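PDB 5WA1: programmed cell death 6-interacting protein from Homo sapiens, which sorts cargo at the multivesicular body as a class E VPS protein and also serves membrane repair and cytokinesis, its BRO1 domain interacting with CHMP4 proteins. Local coordinates for residues 29-34 against 195-200; 95-100 against 364-369; 144-149 against 182-187. One frame throughout, in Å; residues are numbered along the deposited sequence.

Contact 1: residues 29-34 against 195-200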
ATOM      1  N   GLN A  29      -0.651 -10.663  -0.795  1.00 47.11           N
ATOM      2  CA  GLN A  29       0.026 -11.796  -1.412  1.00 53.63           C
ATOM      3  C   GLN A  29       0.135 -11.599  -2.923  1.00 49.22           C
ATOM      4  O   GLN A  29      -0.730 -10.986  -3.553  1.00 45.13           O
ATOM      5  CB  GLN A  29      -0.719 -13.097  -1.104  1.00 62.78           C
ATOM      6  CG  GLN A  29      -0.718 -13.467   0.373  1.00 78.77           C
ATOM      7  CD  GLN A  29       0.677 -13.778   0.897  1.00 99.43           C
ATOM      8  OE1 GLN A  29       1.317 -12.937   1.535  1.00107.10           O
ATOM      9  NE2 GLN A  29       1.149 -14.992   0.639  1.00104.19           N
ATOM     10  N   LEU A  30       1.217 -12.122  -3.502  1.00 46.02           N
ATOM     11  CA  LEU A  30       1.439 -11.997  -4.932  1.00 52.87           C
ATOM     12  C   LEU A  30       0.568 -12.994  -5.694  1.00 55.06           C
ATOM     13  O   LEU A  30       0.228 -14.067  -5.192  1.00 50.66           O
ATOM     14  CB  LEU A  30       2.916 -12.229  -5.271  1.00 47.22           C
ATOM     15  CG  LEU A  30       3.914 -11.061  -5.177  1.00 48.81           C
ATOM     16  CD1 LEU A  30       4.048 -10.512  -3.764  1.00 54.67           C
ATOM     17  CD2 LEU A  30       5.270 -11.494  -5.705  1.00 57.06           C
ATOM     18  N   LYS A  31       0.204 -12.623  -6.921  1.00 48.01           N
ATOM     19  CA  LYS A  31      -0.519 -13.533  -7.799  1.00 49.57           C
ATOM     20  C   LYS A  31       0.439 -14.548  -8.405  1.00 51.73           C
ATOM     21  O   LYS A  31       1.591 -14.232  -8.703  1.00 50.28           O
ATOM     22  CB  LYS A  31      -1.233 -12.759  -8.909  1.00 48.64           C
ATOM     23  CG  LYS A  31      -2.269 -11.759  -8.398  1.00 49.14           C
ATOM     24  CD  LYS A  31      -2.767 -10.817  -9.496  1.00 42.77           C
ATOM     25  CE  LYS A  31      -3.425 -11.561 -10.655  1.00 45.30           C
ATOM     26  NZ  LYS A  31      -4.427 -12.579 -10.224  1.00 56.23           N
ATOM     27  N   LYS A  32      -0.041 -15.775  -8.573  1.00 54.15           N
ATOM     28  CA  LYS A  32       0.731 -16.830  -9.205  1.00 62.41           C
ATOM     29  C   LYS A  32       0.385 -16.902 -10.688  1.00 59.29           C
ATOM     30  O   LYS A  32      -0.727 -16.563 -11.106  1.00 58.65           O
ATOM     31  CB  LYS A  32       0.453 -18.175  -8.529  1.00 64.91           C
ATOM     32  CG  LYS A  32       0.788 -18.207  -7.049  1.00 70.35           C
ATOM     33  CD  LYS A  32       0.293 -19.492  -6.412  1.00 83.75           C
ATOM     34  CE  LYS A  32       0.336 -19.416  -4.894  1.00 95.20           C
ATOM     35  NZ  LYS A  32      -0.330 -20.600  -4.281  1.00107.14           N
ATOM     36  N   THR A  33       1.353 -17.334 -11.490  1.00 57.16           N
ATOM     37  CA  THR A  33       1.120 -17.470 -12.917  1.00 56.19           C
ATOM     38  C   THR A  33       1.822 -18.723 -13.411  1.00 60.53           C
ATOM     39  O   THR A  33       2.781 -19.201 -12.798  1.00 61.99           O
ATOM     40  CB  THR A  33       1.605 -16.233 -13.698  1.00 69.52           C
ATOM     41  OG1 THR A  33       1.331 -16.402 -15.097  1.00 65.00           O
ATOM     42  CG2 THR A  33       3.095 -16.019 -13.500  1.00 64.35           C
ATOM     43  N   SER A  34       1.319 -19.264 -14.512  1.00 60.54           N
ATOM     44  CA  SER A  34       1.945 -20.423 -15.121  1.00 68.10           C
ATOM     45  C   SER A  34       3.103 -19.987 -16.011  1.00 70.20           C
ATOM     46  O   SER A  34       3.112 -18.876 -16.550  1.00 68.86           O
ATOM     47  CB  SER A  34       0.917 -21.207 -15.928  1.00 74.66           C
ATOM     48  OG  SER A  34       0.197 -20.330 -16.772  1.00 82.99           O
ATOM     49  N   GLU A 195     -13.970  -9.549 -18.421  1.00100.58           N
ATOM     50  CA  GLU A 195     -13.991  -9.006 -17.071  1.00101.45           C
ATOM     51  C   GLU A 195     -12.922  -9.682 -16.209  1.00 86.69           C
ATOM     52  O   GLU A 195     -12.725 -10.896 -16.295  1.00 85.76           O
ATOM     53  CB  GLU A 195     -15.366  -9.185 -16.438  1.00110.41           C
ATOM     54  CG  GLU A 195     -16.266  -7.970 -16.598  1.00119.69           C
ATOM     55  CD  GLU A 195     -17.560  -8.102 -15.825  1.00129.54           C
ATOM     56  OE1 GLU A 195     -17.935  -9.245 -15.489  1.00134.89           O
ATOM     57  OE2 GLU A 195     -18.201  -7.064 -15.549  1.00131.28           O
ATOM     58  N   PRO A 196     -12.232  -8.923 -15.366  1.00 75.97           N
ATOM     59  CA  PRO A 196     -11.087  -9.471 -14.634  1.00 73.22           C
ATOM     60  C   PRO A 196     -11.525 -10.349 -13.469  1.00 77.66           C
ATOM     61  O   PRO A 196     -12.690 -10.372 -13.064  1.00 81.60           O
ATOM     62  CB  PRO A 196     -10.370  -8.215 -14.131  1.00 66.22           C
ATOM     63  CG  PRO A 196     -11.492  -7.238 -13.908  1.00 73.72           C
ATOM     64  CD  PRO A 196     -12.488  -7.512 -15.024  1.00 75.99           C
ATOM     65  N   THR A 197     -10.554 -11.075 -12.920  1.00 69.58           N
ATOM     66  CA  THR A 197     -10.753 -11.676 -11.612  1.00 68.79           C
ATOM     67  C   THR A 197     -11.003 -10.572 -10.589  1.00 68.34           C
ATOM     68  O   THR A 197     -10.697  -9.397 -10.818  1.00 63.00           O
ATOM     69  CB  THR A 197      -9.549 -12.534 -11.213  1.00 67.47           C
ATOM     70  OG1 THR A 197      -8.333 -11.854 -11.553  1.00 59.72           O
ATOM     71  CG2 THR A 197      -9.588 -13.877 -11.944  1.00 73.59           C
ATOM     72  N   VAL A 198     -11.596 -10.954  -9.457  1.00 68.32           N
ATOM     73  CA  VAL A 198     -11.988  -9.949  -8.472  1.00 58.55           C
ATOM     74  C   VAL A 198     -10.763  -9.258  -7.874  1.00 52.97           C
ATOM     75  O   VAL A 198     -10.830  -8.078  -7.506  1.00 57.72           O
ATOM     76  CB  VAL A 198     -12.875 -10.588  -7.386  1.00 57.05           C
ATOM     77  CG1 VAL A 198     -13.266  -9.560  -6.328  1.00 58.46           C
ATOM     78  CG2 VAL A 198     -14.123 -11.188  -8.012  1.00 59.27           C
ATOM     79  N   ASP A 199      -9.621  -9.948  -7.805  1.00 51.84           N
ATOM     80  CA  ASP A 199      -8.467  -9.374  -7.117  1.00 49.29           C
ATOM     81  C   ASP A 199      -7.942  -8.125  -7.827  1.00 54.40           C
ATOM     82  O   ASP A 199      -7.534  -7.159  -7.170  1.00 54.24           O
ATOM     83  CB  ASP A 199      -7.360 -10.421  -6.969  1.00 55.50           C
ATOM     84  CG  ASP A 199      -6.842 -10.935  -8.308  1.00 63.98           C
ATOM     85  OD1 ASP A 199      -7.499 -10.703  -9.351  1.00 65.17           O
ATOM     86  OD2 ASP A 199      -5.774 -11.591  -8.307  1.00 55.67           O
ATOM     87  N   ILE A 200      -7.968  -8.103  -9.160  1.00 54.15           N
ATOM     88  CA  ILE A 200      -7.479  -6.944  -9.907  1.00 49.24           C
ATOM     89  C   ILE A 200      -8.617  -6.047 -10.376  1.00 54.79           C
ATOM     90  O   ILE A 200      -8.378  -5.074 -11.099  1.00 60.23           O
ATOM     91  CB  ILE A 200      -6.591  -7.371 -11.093  1.00 48.50           C
ATOM     92  CG1 ILE A 200      -7.384  -8.204 -12.097  1.00 50.36           C
ATOM     93  CG2 ILE A 200      -5.364  -8.113 -10.576  1.00 52.58           C
ATOM     94  CD1 ILE A 200      -6.618  -8.497 -13.393  1.00 55.86           C
TER

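Contact 2: residues 95-100 against 364-369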
ATOM      1  N   GLN A  95       9.720  -3.517 -19.217  1.00 69.34           N
ATOM      2  CA  GLN A  95      10.020  -4.131 -20.505  1.00 70.88           C
ATOM      3  C   GLN A  95       8.744  -4.420 -21.285  1.00 71.63           C
ATOM      4  O   GLN A  95       8.671  -4.139 -22.486  1.00 83.90           O
ATOM      5  CB  GLN A  95      10.841  -5.403 -20.298  1.00 67.18           C
ATOM      6  CG  GLN A  95      11.572  -5.877 -21.549  1.00 81.65           C
ATOM      7  CD  GLN A  95      12.466  -4.807 -22.142  1.00 81.96           C
ATOM      8  OE1 GLN A  95      13.620  -4.646 -21.739  1.00 79.95           O
ATOM      9  NE2 GLN A  95      11.934  -4.068 -23.111  1.00 82.19           N
ATOM     10  N   ILE A  96       7.716  -4.941 -20.613  1.00 72.51           N
ATOM     11  CA  ILE A  96       6.459  -5.263 -21.286  1.00 73.28           C
ATOM     12  C   ILE A  96       5.781  -3.999 -21.809  1.00 74.19           C
ATOM     13  O   ILE A  96       5.274  -3.973 -22.940  1.00 77.97           O
ATOM     14  CB  ILE A  96       5.538  -6.050 -20.340  1.00 79.10           C
ATOM     15  CG1 ILE A  96       6.212  -7.356 -19.908  1.00 81.83           C
ATOM     16  CG2 ILE A  96       4.201  -6.322 -21.003  1.00 78.33           C
ATOM     17  CD1 ILE A  96       6.484  -8.319 -21.035  1.00 89.79           C
ATOM     18  N   CYS A  97       5.751  -2.934 -21.004  1.00 74.07           N
ATOM     19  CA  CYS A  97       5.169  -1.686 -21.485  1.00 75.95           C
ATOM     20  C   CYS A  97       5.900  -1.179 -22.725  1.00 87.91           C
ATOM     21  O   CYS A  97       5.269  -0.695 -23.672  1.00 88.61           O
ATOM     22  CB  CYS A  97       5.181  -0.639 -20.376  1.00 73.08           C
ATOM     23  SG  CYS A  97       4.169  -1.107 -18.957  1.00 77.21           S
ATOM     24  N   SER A  98       7.228  -1.315 -22.755  1.00 90.27           N
ATOM     25  CA  SER A  98       8.041  -0.830 -23.867  1.00 96.49           C
ATOM     26  C   SER A  98       7.927  -1.688 -25.120  1.00110.20           C
ATOM     27  O   SER A  98       8.543  -1.351 -26.136  1.00118.44           O
ATOM     28  CB  SER A  98       9.511  -0.754 -23.443  1.00 98.12           C
ATOM     29  OG  SER A  98       9.735   0.313 -22.545  1.00101.53           O
ATOM     30  N   ILE A  99       7.155  -2.772 -25.081  1.00114.71           N
ATOM     31  CA  ILE A  99       7.093  -3.716 -26.179  1.00115.88           C
ATOM     32  C   ILE A  99       5.743  -3.703 -26.887  1.00118.01           C
ATOM     33  O   ILE A  99       5.688  -3.975 -28.093  1.00116.44           O
ATOM     34  CB  ILE A  99       7.436  -5.130 -25.663  1.00122.41           C
ATOM     35  CG1 ILE A  99       8.951  -5.256 -25.509  1.00130.72           C
ATOM     36  CG2 ILE A  99       6.886  -6.225 -26.563  1.00129.87           C
ATOM     37  CD1 ILE A  99       9.381  -6.475 -24.758  1.00133.86           C
ATOM     38  N   GLU A 100       4.661  -3.359 -26.185  1.00113.02           N
ATOM     39  CA  GLU A 100       3.342  -3.248 -26.804  1.00122.78           C
ATOM     40  C   GLU A 100       3.345  -2.484 -28.124  1.00129.32           C
ATOM     41  O   GLU A 100       2.715  -2.956 -29.081  1.00130.87           O
ATOM     42  CB  GLU A 100       2.369  -2.615 -25.799  1.00127.51           C
ATOM     43  CG  GLU A 100       1.006  -2.286 -26.381  1.00135.38           C
ATOM     44  CD  GLU A 100       0.072  -1.665 -25.362  1.00138.81           C
ATOM     45  OE1 GLU A 100       0.498  -1.475 -24.201  1.00133.84           O
ATOM     46  OE2 GLU A 100      -1.086  -1.368 -25.724  1.00143.19           O
ATOM     47  N   VAL A 364       2.606   5.824 -11.676  1.00 65.74           N
ATOM     48  CA  VAL A 364       3.521   4.925 -12.362  1.00 61.96           C
ATOM     49  C   VAL A 364       3.919   5.582 -13.683  1.00 69.13           C
ATOM     50  O   VAL A 364       3.069   5.916 -14.515  1.00 71.12           O
ATOM     51  CB  VAL A 364       2.920   3.518 -12.541  1.00 63.87           C
ATOM     52  CG1 VAL A 364       2.226   3.081 -11.270  1.00 53.69           C
ATOM     53  CG2 VAL A 364       1.984   3.411 -13.722  1.00 78.68           C
ATOM     54  N   ASN A 365       5.212   5.852 -13.828  1.00 67.14           N
ATOM     55  CA  ASN A 365       5.763   6.496 -15.019  1.00 71.54           C
ATOM     56  C   ASN A 365       6.936   5.638 -15.464  1.00 78.86           C
ATOM     57  O   ASN A 365       8.027   5.730 -14.893  1.00 80.95           O
ATOM     58  CB  ASN A 365       6.194   7.933 -14.747  1.00 78.74           C
ATOM     59  CG  ASN A 365       5.028   8.834 -14.388  1.00 86.63           C
ATOM     60  OD1 ASN A 365       4.014   8.868 -15.090  1.00 90.36           O
ATOM     61  ND2 ASN A 365       5.164   9.568 -13.284  1.00 80.07           N
ATOM     62  N   VAL A 366       6.690   4.787 -16.450  1.00 72.22           N
ATOM     63  CA  VAL A 366       7.728   3.966 -17.051  1.00 82.52           C
ATOM     64  C   VAL A 366       8.836   4.869 -17.582  1.00 92.24           C
ATOM     65  O   VAL A 366       8.565   5.789 -18.353  1.00 88.68           O
ATOM     66  CB  VAL A 366       7.138   3.084 -18.157  1.00 79.60           C
ATOM     67  CG1 VAL A 366       8.228   2.265 -18.836  1.00 81.80           C
ATOM     68  CG2 VAL A 366       6.055   2.184 -17.580  1.00 73.06           C
ATOM     69  N   PRO A 367      10.090   4.608 -17.175  1.00102.81           N
ATOM     70  CA  PRO A 367      10.522   3.464 -16.360  1.00 99.64           C
ATOM     71  C   PRO A 367      10.338   3.624 -14.847  1.00 85.71           C
ATOM     72  O   PRO A 367      10.730   4.645 -14.271  1.00 87.12           O
ATOM     73  CB  PRO A 367      12.009   3.353 -16.701  1.00102.50           C
ATOM     74  CG  PRO A 367      12.420   4.768 -16.947  1.00104.43           C
ATOM     75  CD  PRO A 367      11.236   5.434 -17.603  1.00104.48           C
ATOM     76  N   ILE A 368       9.743   2.610 -14.205  1.00 77.08           N
ATOM     77  CA  ILE A 368       9.673   2.595 -12.745  1.00 70.31           C
ATOM     78  C   ILE A 368      10.824   1.817 -12.119  1.00 72.38           C
ATOM     79  O   ILE A 368      11.021   1.899 -10.898  1.00 73.17           O
ATOM     80  CB  ILE A 368       8.329   2.037 -12.222  1.00 67.64           C
ATOM     81  CG1 ILE A 368       8.098   0.581 -12.645  1.00 60.34           C
ATOM     82  CG2 ILE A 368       7.168   2.911 -12.674  1.00 67.91           C
ATOM     83  CD1 ILE A 368       6.741   0.025 -12.159  1.00 55.42           C
ATOM     84  N   SER A 369      11.599   1.079 -12.910  1.00 70.70           N
ATOM     85  CA  SER A 369      12.780   0.391 -12.405  1.00 73.63           C
ATOM     86  C   SER A 369      14.025   1.255 -12.597  1.00 82.79           C
ATOM     87  O   SER A 369      14.070   2.145 -13.450  1.00 84.32           O
ATOM     88  CB  SER A 369      12.974  -0.954 -13.112  1.00 67.41           C
ATOM     89  OG  SER A 369      13.541  -0.774 -14.397  1.00 75.30           O
TER

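Contact 3: residues 144-149 against 182-187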
ATOM      1  N   VAL A 144       1.282  -8.148 -13.480  1.00 52.26           N
ATOM      2  CA  VAL A 144       2.653  -7.867 -13.066  1.00 49.64           C
ATOM      3  C   VAL A 144       2.698  -6.628 -12.181  1.00 50.19           C
ATOM      4  O   VAL A 144       3.379  -6.612 -11.149  1.00 47.27           O
ATOM      5  CB  VAL A 144       3.566  -7.739 -14.300  1.00 49.84           C
ATOM      6  CG1 VAL A 144       4.883  -7.083 -13.930  1.00 51.48           C
ATOM      7  CG2 VAL A 144       3.813  -9.102 -14.876  1.00 52.69           C
ATOM      8  N   LEU A 145       1.965  -5.576 -12.553  1.00 46.31           N
ATOM      9  CA  LEU A 145       1.956  -4.384 -11.709  1.00 50.90           C
ATOM     10  C   LEU A 145       1.319  -4.671 -10.355  1.00 52.83           C
ATOM     11  O   LEU A 145       1.723  -4.084  -9.345  1.00 44.84           O
ATOM     12  CB  LEU A 145       1.230  -3.230 -12.405  1.00 48.68           C
ATOM     13  CG  LEU A 145       1.285  -1.907 -11.626  1.00 53.39           C
ATOM     14  CD1 LEU A 145       2.729  -1.544 -11.293  1.00 50.58           C
ATOM     15  CD2 LEU A 145       0.589  -0.776 -12.390  1.00 49.45           C
ATOM     16  N   PHE A 146       0.331  -5.570 -10.315  1.00 47.65           N
ATOM     17  CA  PHE A 146      -0.235  -6.007  -9.043  1.00 52.14           C
ATOM     18  C   PHE A 146       0.838  -6.603  -8.144  1.00 49.13           C
ATOM     19  O   PHE A 146       0.892  -6.311  -6.945  1.00 42.60           O
ATOM     20  CB  PHE A 146      -1.344  -7.035  -9.292  1.00 49.20           C
ATOM     21  CG  PHE A 146      -2.102  -7.433  -8.044  1.00 47.63           C
ATOM     22  CD1 PHE A 146      -1.617  -8.428  -7.205  1.00 41.24           C
ATOM     23  CD2 PHE A 146      -3.302  -6.816  -7.725  1.00 43.18           C
ATOM     24  CE1 PHE A 146      -2.307  -8.785  -6.059  1.00 46.48           C
ATOM     25  CE2 PHE A 146      -4.010  -7.176  -6.585  1.00 44.03           C
ATOM     26  CZ  PHE A 146      -3.511  -8.162  -5.751  1.00 42.24           C
ATOM     27  N   ASN A 147       1.689  -7.463  -8.704  1.00 48.25           N
ATOM     28  CA  ASN A 147       2.719  -8.104  -7.895  1.00 41.52           C
ATOM     29  C   ASN A 147       3.807  -7.121  -7.491  1.00 42.38           C
ATOM     30  O   ASN A 147       4.395  -7.279  -6.420  1.00 49.85           O
ATOM     31  CB  ASN A 147       3.308  -9.308  -8.644  1.00 49.39           C
ATOM     32  CG  ASN A 147       2.405 -10.530  -8.567  1.00 51.63           C
ATOM     33  OD1 ASN A 147       1.250 -10.420  -8.164  1.00 49.40           O
ATOM     34  ND2 ASN A 147       2.925 -11.694  -8.948  1.00 51.61           N
ATOM     35  N   CYS A 148       4.103  -6.117  -8.327  1.00 44.61           N
ATOM     36  CA  CYS A 148       5.010  -5.058  -7.887  1.00 44.14           C
ATOM     37  C   CYS A 148       4.462  -4.386  -6.636  1.00 41.92           C
ATOM     38  O   CYS A 148       5.169  -4.232  -5.631  1.00 43.08           O
ATOM     39  CB  CYS A 148       5.206  -4.015  -8.984  1.00 43.13           C
ATOM     40  SG  CYS A 148       5.989  -4.612 -10.506  1.00 50.74           S
ATOM     41  N   ALA A 149       3.192  -3.981  -6.689  1.00 41.97           N
ATOM     42  CA  ALA A 149       2.561  -3.336  -5.539  1.00 44.79           C
ATOM     43  C   ALA A 149       2.516  -4.272  -4.336  1.00 45.37           C
ATOM     44  O   ALA A 149       2.828  -3.866  -3.209  1.00 40.25           O
ATOM     45  CB  ALA A 149       1.153  -2.877  -5.920  1.00 39.11           C
ATOM     46  N   LEU A 182      -3.673   1.932  -7.627  1.00 45.16           N
ATOM     47  CA  LEU A 182      -4.557   2.939  -8.210  1.00 43.62           C
ATOM     48  C   LEU A 182      -4.420   2.984  -9.725  1.00 52.35           C
ATOM     49  O   LEU A 182      -5.412   3.194 -10.439  1.00 55.70           O
ATOM     50  CB  LEU A 182      -4.259   4.308  -7.611  1.00 58.49           C
ATOM     51  CG  LEU A 182      -5.218   5.399  -8.063  1.00 66.68           C
ATOM     52  CD1 LEU A 182      -6.624   5.064  -7.594  1.00 65.40           C
ATOM     53  CD2 LEU A 182      -4.769   6.741  -7.530  1.00 70.90           C
ATOM     54  N   HIS A 183      -3.201   2.810 -10.241  1.00 53.67           N
ATOM     55  CA  HIS A 183      -3.029   2.732 -11.690  1.00 46.13           C
ATOM     56  C   HIS A 183      -3.784   1.542 -12.268  1.00 57.76           C
ATOM     57  O   HIS A 183      -4.389   1.643 -13.341  1.00 62.72           O
ATOM     58  CB  HIS A 183      -1.545   2.653 -12.050  1.00 46.71           C
ATOM     59  CG  HIS A 183      -1.273   2.856 -13.508  1.00 57.06           C
ATOM     60  ND1 HIS A 183      -0.860   1.836 -14.338  1.00 61.35           N
ATOM     61  CD2 HIS A 183      -1.352   3.963 -14.283  1.00 59.52           C
ATOM     62  CE1 HIS A 183      -0.701   2.304 -15.562  1.00 53.67           C
ATOM     63  NE2 HIS A 183      -0.993   3.593 -15.556  1.00 61.04           N
ATOM     64  N   ILE A 184      -3.766   0.403 -11.568  1.00 50.97           N
ATOM     65  CA  ILE A 184      -4.529  -0.749 -12.043  1.00 50.63           C
ATOM     66  C   ILE A 184      -6.017  -0.427 -12.048  1.00 55.05           C
ATOM     67  O   ILE A 184      -6.738  -0.775 -12.992  1.00 59.65           O
ATOM     68  CB  ILE A 184      -4.228  -1.993 -11.191  1.00 47.64           C
ATOM     69  CG1 ILE A 184      -2.736  -2.315 -11.221  1.00 50.40           C
ATOM     70  CG2 ILE A 184      -5.027  -3.194 -11.696  1.00 46.20           C
ATOM     71  CD1 ILE A 184      -2.364  -3.476 -10.352  1.00 48.60           C
ATOM     72  N   LYS A 185      -6.498   0.242 -10.998  1.00 53.56           N
ATOM     73  CA  LYS A 185      -7.912   0.601 -10.926  1.00 54.61           C
ATOM     74  C   LYS A 185      -8.352   1.378 -12.163  1.00 63.83           C
ATOM     75  O   LYS A 185      -9.419   1.107 -12.732  1.00 64.25           O
ATOM     76  CB  LYS A 185      -8.179   1.416  -9.660  1.00 53.76           C
ATOM     77  CG  LYS A 185      -9.601   1.955  -9.562  1.00 63.96           C
ATOM     78  CD  LYS A 185      -9.821   2.737  -8.283  1.00 68.81           C
ATOM     79  CE  LYS A 185     -11.225   3.316  -8.243  1.00 74.94           C
ATOM     80  NZ  LYS A 185     -11.386   4.305  -7.155  1.00 73.31           N
ATOM     81  N   GLU A 186      -7.528   2.322 -12.613  1.00 61.51           N
ATOM     82  CA  GLU A 186      -7.914   3.229 -13.683  1.00 66.97           C
ATOM     83  C   GLU A 186      -7.715   2.652 -15.080  1.00 70.24           C
ATOM     84  O   GLU A 186      -8.223   3.229 -16.045  1.00 74.91           O
ATOM     85  CB  GLU A 186      -7.130   4.535 -13.540  1.00 63.15           C
ATOM     86  CG  GLU A 186      -7.406   5.259 -12.236  1.00 85.54           C
ATOM     87  CD  GLU A 186      -6.463   6.422 -11.999  1.00103.58           C
ATOM     88  OE1 GLU A 186      -5.279   6.322 -12.389  1.00107.11           O
ATOM     89  OE2 GLU A 186      -6.907   7.438 -11.418  1.00112.76           O
ATOM     90  N   THR A 187      -7.006   1.531 -15.223  1.00 63.61           N
ATOM     91  CA  THR A 187      -6.637   1.038 -16.543  1.00 70.20           C
ATOM     92  C   THR A 187      -7.035  -0.404 -16.815  1.00 66.76           C
ATOM     93  O   THR A 187      -7.032  -0.805 -17.983  1.00 75.64           O
ATOM     94  CB  THR A 187      -5.120   1.167 -16.758  1.00 72.74           C
ATOM     95  OG1 THR A 187      -4.428   0.353 -15.801  1.00 69.15           O
ATOM     96  CG2 THR A 187      -4.673   2.616 -16.599  1.00 76.96           C
TER

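Contact 1: residues 29-34 against 195-200
Charge carries this contact: Lys31 and Asp199 reach for one another head-on, and NZ of Lys31 lies just 2.5 Å from OD2 of Asp199, a short salt bridge that is also a hydrogen bond. The ammonium nitrogen comes in on the syn side of OD2, the side facing the other carboxylate oxygen. The lysine chain does not run straight. It kinks at its third and fourth torsions (60° and 48°), which curls the end of the lysine round OD2 of Asp199, with CD and CE of Lys31 both 3.3 Å from that oxygen and NZ closing the bond. Each partner has a second tie: NZ also donates to the carbonyl of Lys117, and OD2 also accepts the backbone N-H of Ala119, so each charged atom of this buried pair has a second hydrogen-bonding partner.

Here the BRO1 domain joins its N-terminal strip to a loop much later in the chain. Residues 29-34 lie along strand 114-117, with backbone bonds of Lys32 to Lys117 and Ser34 to Thr115, while 195-200 bridges helix 164-191 and helix 202-226.

Hydrogen bonds inside that loop fix the carboxylate. OG1 of Thr197 donates to OD1 of Asp199 at 2.6 Å; the hydroxyl sits off the carboxylate plane by 25°, on the side of the other oxygen. The N-H of Ile200 makes a weak, bent bond to OD1 as well. With both oxygens engaged, the group has little freedom to rotate.

Apolar contact is slight. Ile200 lies across the lysine chain, its CG2 3.9 Å from CD of Lys31, and Phe146 also packs against the lysine.

Contact 2: residues 95-100 against 364-369
No ring or other planar side chain lies between Cys97 and Val366, the main touching pair, so this contact has neither stacked faces nor edges. The flat unit next to it is the cis peptide bond joining Val366 to Pro367, which turns the chain sharply just after the valine; the proline ring itself packs against Phe372, a residue that Gln95 and Ser98 touch too.

What does meet is small and mostly apolar. CG2 of Val366 is the touching methyl, 4.0 Å from SG of Cys97 and 4.1 Å from CB of the same cysteine, so it rests against the whole short side chain and not the sulfur alone. With chi1 at 177°, CG1 of Val366 points away from the valine's own N, leaving CG2 to face the cysteine, and CG1 comes near Ser98, 4.5 Å from its OG. That second approach is loose. Only 97 Å² is buried in all, at a place on the surface of the domain.

Polar bonds from Asp94, just before the helical segment, join the two pieces. One turn ahead of Ser98, it takes the backbone N-H of Ile368 on OD1 and that of Ser369 on OD2, fastening the chain just after the cis proline. Gln95 ties the helix to the chain beyond Ser369, through Asp374 and Leu375.

The C-terminal segment of the BRO1 domain thus lies along helix 83-97, which gives way to a turn here, N of Ile99 bonding to O of Ile96 at 3.1 Å. This helix end packs in turn on helix 56-75 through Gln95 and on helix 137-157 through Ile96 and Cys97.

Contact 3: residues 144-149 against 182-187
Leu145 and Ile184 lie alongside one another, pointing opposite ways, with CD2 of Leu145 settling 3.8 Å from CG1 of Ile184. The same leucine methyl also lies at the edge of the His183 imidazole, near the ring plane and 3.6 Å from ND1. This nitrogen, buried here, finds no hydrogen-bonding partner in the model; carbon atoms of Leu145 and of Val364 lie against it. Ile184 presses its far end onto the facing helix backbone: CD1 is 3.4 Å from N of Phe146 and 3.9 Å from CB of Phe146. Its side chain is extended at the second torsion (chi2 177°), which carries that methyl across to the other helix.

Behind this first shell stands Thr187. One turn beyond His183, it lays CG2 over one face of the imidazole, 3.9 Å over the ring plane and nearer its margin than its centre, while its OG1 donates to O of His183 at 2.8 Å. One threonine thus ties down the turn and backs the ring. As neighbours the Phe146 ring has OD1 of Asn147, in plane at its edge, and Phe181, with which it makes a T-shaped, edge-to-face pair.

The two helices, 137-157 and 164-191, follow one another in the chain and form an antiparallel hairpin, in keeping with the TPR-like helical core of the BRO1 domain; these short segments run at 157° with axes 10.1 Å apart. Tyr93 of helix 83-97 covers Leu145 and His183, and helix 202-226 packs against Phe146 through Val205 and Leu208.

Contact 3 is the hub of the three: its centre is 11 Å from that of contact 1 and 12 Å from that of contact 2, while contacts 1 and 2 lie 20 Å apart and do not touch. Helix 137-157 makes the first junction, its Asn147 OD1 accepting the N-H of Lys31; helix 164-191 makes the second, its His183 meeting Val364. Along the chain the segments run 29-34, 95-100, 144-149, 182-187, 195-200, 364-369, so contacts 1 and 2 interlock and both span the hairpin. The N-terminal strip and the C-terminal tail are thereby both fastened to one helical core within a single BRO1 domain.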